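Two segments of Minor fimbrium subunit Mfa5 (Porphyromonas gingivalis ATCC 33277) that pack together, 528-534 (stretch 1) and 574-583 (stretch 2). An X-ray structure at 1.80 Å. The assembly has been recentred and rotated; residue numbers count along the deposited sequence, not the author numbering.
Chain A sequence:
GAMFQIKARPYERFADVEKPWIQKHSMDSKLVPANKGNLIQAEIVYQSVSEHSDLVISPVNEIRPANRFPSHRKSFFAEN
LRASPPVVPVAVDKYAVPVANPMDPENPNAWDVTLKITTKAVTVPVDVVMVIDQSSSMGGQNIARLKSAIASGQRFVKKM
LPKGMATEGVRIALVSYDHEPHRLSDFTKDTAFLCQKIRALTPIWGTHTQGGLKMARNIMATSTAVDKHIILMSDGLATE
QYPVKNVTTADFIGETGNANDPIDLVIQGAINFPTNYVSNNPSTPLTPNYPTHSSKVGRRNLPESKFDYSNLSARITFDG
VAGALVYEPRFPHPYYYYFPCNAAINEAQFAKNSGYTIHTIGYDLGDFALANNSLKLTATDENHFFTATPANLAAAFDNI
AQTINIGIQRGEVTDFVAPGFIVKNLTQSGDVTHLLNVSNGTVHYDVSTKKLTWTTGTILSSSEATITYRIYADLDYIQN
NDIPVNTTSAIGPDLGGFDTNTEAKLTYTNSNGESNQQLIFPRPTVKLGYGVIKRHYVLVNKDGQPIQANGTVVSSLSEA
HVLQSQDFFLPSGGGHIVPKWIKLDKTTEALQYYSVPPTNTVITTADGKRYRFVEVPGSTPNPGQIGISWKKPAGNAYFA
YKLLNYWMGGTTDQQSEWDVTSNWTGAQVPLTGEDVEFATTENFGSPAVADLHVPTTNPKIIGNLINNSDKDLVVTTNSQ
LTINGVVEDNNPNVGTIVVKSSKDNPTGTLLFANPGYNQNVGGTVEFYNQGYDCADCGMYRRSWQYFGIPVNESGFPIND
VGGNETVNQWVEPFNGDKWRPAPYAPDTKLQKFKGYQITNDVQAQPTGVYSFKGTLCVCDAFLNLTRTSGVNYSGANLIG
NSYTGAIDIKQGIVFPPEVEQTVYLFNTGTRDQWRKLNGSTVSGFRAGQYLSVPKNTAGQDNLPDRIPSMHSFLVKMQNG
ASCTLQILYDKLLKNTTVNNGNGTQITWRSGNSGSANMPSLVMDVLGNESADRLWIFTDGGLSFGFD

Stretch 1, residues 528-534: LGYGVIK
Stretch 2, residues 574-583: GGHIVPKWIK

The two stretches meet as a short antiparallel β-bridge, with Tyr530 opposite Lys583 (CA–CA 4.5 Å) and Gly531 opposite Ile582 (5.0 Å), and bury 490 Å² in total. Stretch 1 enters through Leu528 (phi/psi -62/145), which is out of reach of stretch 2, and Gly529 (-101/-18), whose O receives a CA-H...O contact from Lys583 CA at 3.6 Å.

From Tyr530 the chain is extended (-142/137). Its m rotamer (chi2 -90°) lays the ring on the face shared with the Lys583 side chain, where Tyr530 CE1 lies 3.8 Å from Lys583 CB. Ile577 (m, t) points toward stretch 1 and sets CD1 over one ring face, 3.9 Å from the centroid of the Tyr530 ring, while Gly575 O approaches the ring edge, 3.5 Å from Tyr530 CE1. The hydroxyl end meets a water 2.7 Å from Tyr530 OH that donates to Gly575 O (2.5 Å) and weakly accepts from Lys583 NZ (3.3 Å), so a largely apolar ring keeps a polar tip satisfied. Gly575 has phi/psi 97/-21, where a CB would jam against the preceding carbonyl.

Gly531 (-116/-175) supplies both backbone hydrogen bonds: Gly531 N to Ile582 O, 2.8 Å, and Ile582 N to Gly531 O, 2.7 Å, both nearly straight.

Val532 (-137/158, m) packs CG1 4.0 Å from Trp581 CE3 and 3.5 Å from Lys580 O. Trp581 (m, chi2 104°) also rests CB 3.9 Å from Tyr530 CB. Ile533 (-130/115; m, t) brings CD1 to 3.7 Å from Ile582 CD1, an apolar contact between two buried branched side chains; a second water accepts from Ile533 N (2.8 Å) and donates to Lys580 O (2.6 Å). Lys534 does not reach stretch 2; its NZ is hydrogen-bonded elsewhere in the structure.

Within stretch 2, a turn is closed by Trp581 N to Ile577 O and Ile577 N to Trp581 O, both 3.0 Å, with a cis peptide before Pro579.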

# COMPACT_ATOMS: atom_id res chain seq x y z
N LEU A 528 -32.31 -21.00 1.65
CA LEU A 528 -33.45 -20.36 1.02
C LEU A 528 -34.49 -19.97 2.07
O LEU A 528 -34.67 -20.66 3.08
CB LEU A 528 -34.08 -21.30 -0.01
CG LEU A 528 -33.52 -21.24 -1.41
CD1 LEU A 528 -32.05 -21.62 -1.35
CD2 LEU A 528 -34.26 -22.19 -2.30
N GLY A 529 -35.15 -18.84 1.84
CA GLY A 529 -36.18 -18.37 2.76
C GLY A 529 -37.61 -18.66 2.30
O GLY A 529 -38.52 -18.61 3.13
N TYR A 530 -37.81 -18.95 1.02
CA TYR A 530 -39.14 -19.17 0.45
C TYR A 530 -39.13 -20.28 -0.59
O TYR A 530 -38.27 -20.33 -1.46
CB TYR A 530 -39.69 -17.88 -0.22
CG TYR A 530 -39.80 -16.76 0.78
CD1 TYR A 530 -40.97 -16.56 1.51
CD2 TYR A 530 -38.71 -15.95 1.07
CE1 TYR A 530 -41.05 -15.57 2.47
CE2 TYR A 530 -38.77 -14.97 2.01
CZ TYR A 530 -39.94 -14.78 2.71
OH TYR A 530 -39.99 -13.78 3.65
N GLY A 531 -40.15 -21.14 -0.54
CA GLY A 531 -40.34 -22.17 -1.53
C GLY A 531 -41.64 -21.96 -2.30
O GLY A 531 -42.32 -20.94 -2.15
N VAL A 532 -41.93 -22.94 -3.16
CA VAL A 532 -43.16 -22.93 -3.95
C VAL A 532 -43.76 -24.32 -3.97
O VAL A 532 -43.09 -25.32 -3.74
CB VAL A 532 -42.93 -22.47 -5.40
CG1 VAL A 532 -42.39 -21.05 -5.45
CG2 VAL A 532 -41.99 -23.42 -6.14
N ILE A 533 -45.07 -24.37 -4.25
CA ILE A 533 -45.77 -25.62 -4.50
C ILE A 533 -46.53 -25.44 -5.80
O ILE A 533 -47.40 -24.56 -5.90
CB ILE A 533 -46.69 -26.02 -3.34
CG1 ILE A 533 -45.82 -26.44 -2.16
CG2 ILE A 533 -47.63 -27.17 -3.75
CD1 ILE A 533 -46.53 -26.65 -0.82
N LYS A 534 -46.15 -26.21 -6.81
CA LYS A 534 -46.79 -26.17 -8.10
C LYS A 534 -47.87 -27.25 -8.12
O LYS A 534 -47.66 -28.35 -7.59
CB LYS A 534 -45.78 -26.42 -9.21
CG LYS A 534 -44.68 -25.39 -9.26
CD LYS A 534 -43.84 -25.58 -10.50
CE LYS A 534 -42.42 -26.03 -10.18
NZ LYS A 534 -41.54 -25.93 -11.40
N GLY A 574 -49.46 -16.07 8.10
CA GLY A 574 -48.61 -14.96 7.77
C GLY A 574 -47.25 -15.41 7.28
O GLY A 574 -46.87 -16.57 7.41
N GLY A 575 -46.53 -14.47 6.70
CA GLY A 575 -45.17 -14.69 6.27
C GLY A 575 -45.04 -15.03 4.81
O GLY A 575 -43.95 -14.85 4.25
N HIS A 576 -46.10 -15.50 4.18
CA HIS A 576 -46.03 -15.84 2.77
C HIS A 576 -46.19 -14.60 1.91
O HIS A 576 -46.72 -13.57 2.34
CB HIS A 576 -47.08 -16.91 2.47
CG HIS A 576 -47.04 -18.03 3.47
ND1 HIS A 576 -45.89 -18.71 3.77
CD2 HIS A 576 -48.01 -18.54 4.27
CE1 HIS A 576 -46.14 -19.62 4.70
NE2 HIS A 576 -47.42 -19.54 5.02
N ILE A 577 -45.65 -14.68 0.70
CA ILE A 577 -45.60 -13.55 -0.21
C ILE A 577 -46.34 -13.91 -1.48
O ILE A 577 -45.91 -14.81 -2.22
CB ILE A 577 -44.15 -13.14 -0.53
CG1 ILE A 577 -43.39 -12.76 0.75
CG2 ILE A 577 -44.17 -12.01 -1.52
CD1 ILE A 577 -41.85 -12.66 0.54
N VAL A 578 -47.42 -13.18 -1.77
CA VAL A 578 -48.18 -13.43 -3.00
C VAL A 578 -47.24 -13.28 -4.18
O VAL A 578 -46.31 -12.46 -4.14
CB VAL A 578 -49.38 -12.47 -3.16
CG1 VAL A 578 -50.17 -12.38 -1.88
CG2 VAL A 578 -48.91 -11.09 -3.63
N PRO A 579 -47.43 -14.04 -5.27
CA PRO A 579 -48.50 -15.03 -5.43
C PRO A 579 -48.16 -16.46 -5.03
O PRO A 579 -49.07 -17.28 -4.91
CB PRO A 579 -48.77 -14.97 -6.94
CG PRO A 579 -47.43 -14.67 -7.53
CD PRO A 579 -46.67 -13.84 -6.51
N LYS A 580 -46.88 -16.77 -4.81
CA LYS A 580 -46.45 -18.15 -4.76
C LYS A 580 -45.39 -18.49 -3.72
O LYS A 580 -45.07 -19.68 -3.58
CB LYS A 580 -45.92 -18.56 -6.15
CG LYS A 580 -44.69 -17.76 -6.59
CD LYS A 580 -44.54 -17.76 -8.09
CE LYS A 580 -43.12 -18.06 -8.51
NZ LYS A 580 -42.94 -17.81 -9.97
N TRP A 581 -44.88 -17.52 -2.95
CA TRP A 581 -43.69 -17.76 -2.13
C TRP A 581 -44.06 -18.17 -0.71
O TRP A 581 -44.55 -17.37 0.10
CB TRP A 581 -42.79 -16.51 -2.14
CG TRP A 581 -42.43 -16.05 -3.48
CD1 TRP A 581 -42.94 -14.98 -4.15
CD2 TRP A 581 -41.44 -16.61 -4.35
NE1 TRP A 581 -42.36 -14.86 -5.38
CE2 TRP A 581 -41.43 -15.86 -5.53
CE3 TRP A 581 -40.58 -17.70 -4.24
CZ2 TRP A 581 -40.57 -16.14 -6.59
CZ3 TRP A 581 -39.73 -17.99 -5.31
CH2 TRP A 581 -39.73 -17.22 -6.46
N ILE A 582 -43.80 -19.44 -0.39
CA ILE A 582 -44.13 -20.02 0.90
C ILE A 582 -42.92 -19.89 1.81
O ILE A 582 -41.86 -20.44 1.53
CB ILE A 582 -44.55 -21.50 0.75
CG1 ILE A 582 -45.71 -21.59 -0.24
CG2 ILE A 582 -44.82 -22.10 2.08
CD1 ILE A 582 -46.03 -23.00 -0.70
N LYS A 583 -43.10 -19.16 2.91
CA LYS A 583 -42.02 -18.95 3.86
C LYS A 583 -41.55 -20.27 4.46
O LYS A 583 -42.35 -21.07 4.94
CB LYS A 583 -42.48 -18.02 4.97
CG LYS A 583 -41.40 -17.65 5.99
CD LYS A 583 -41.70 -16.29 6.62
CE LYS A 583 -40.53 -15.79 7.47
NZ LYS A 583 -40.67 -14.33 7.76
O HOH W 1 -42.21 -13.26 5.06
O HOH W 2 -46.34 -21.86 -4.30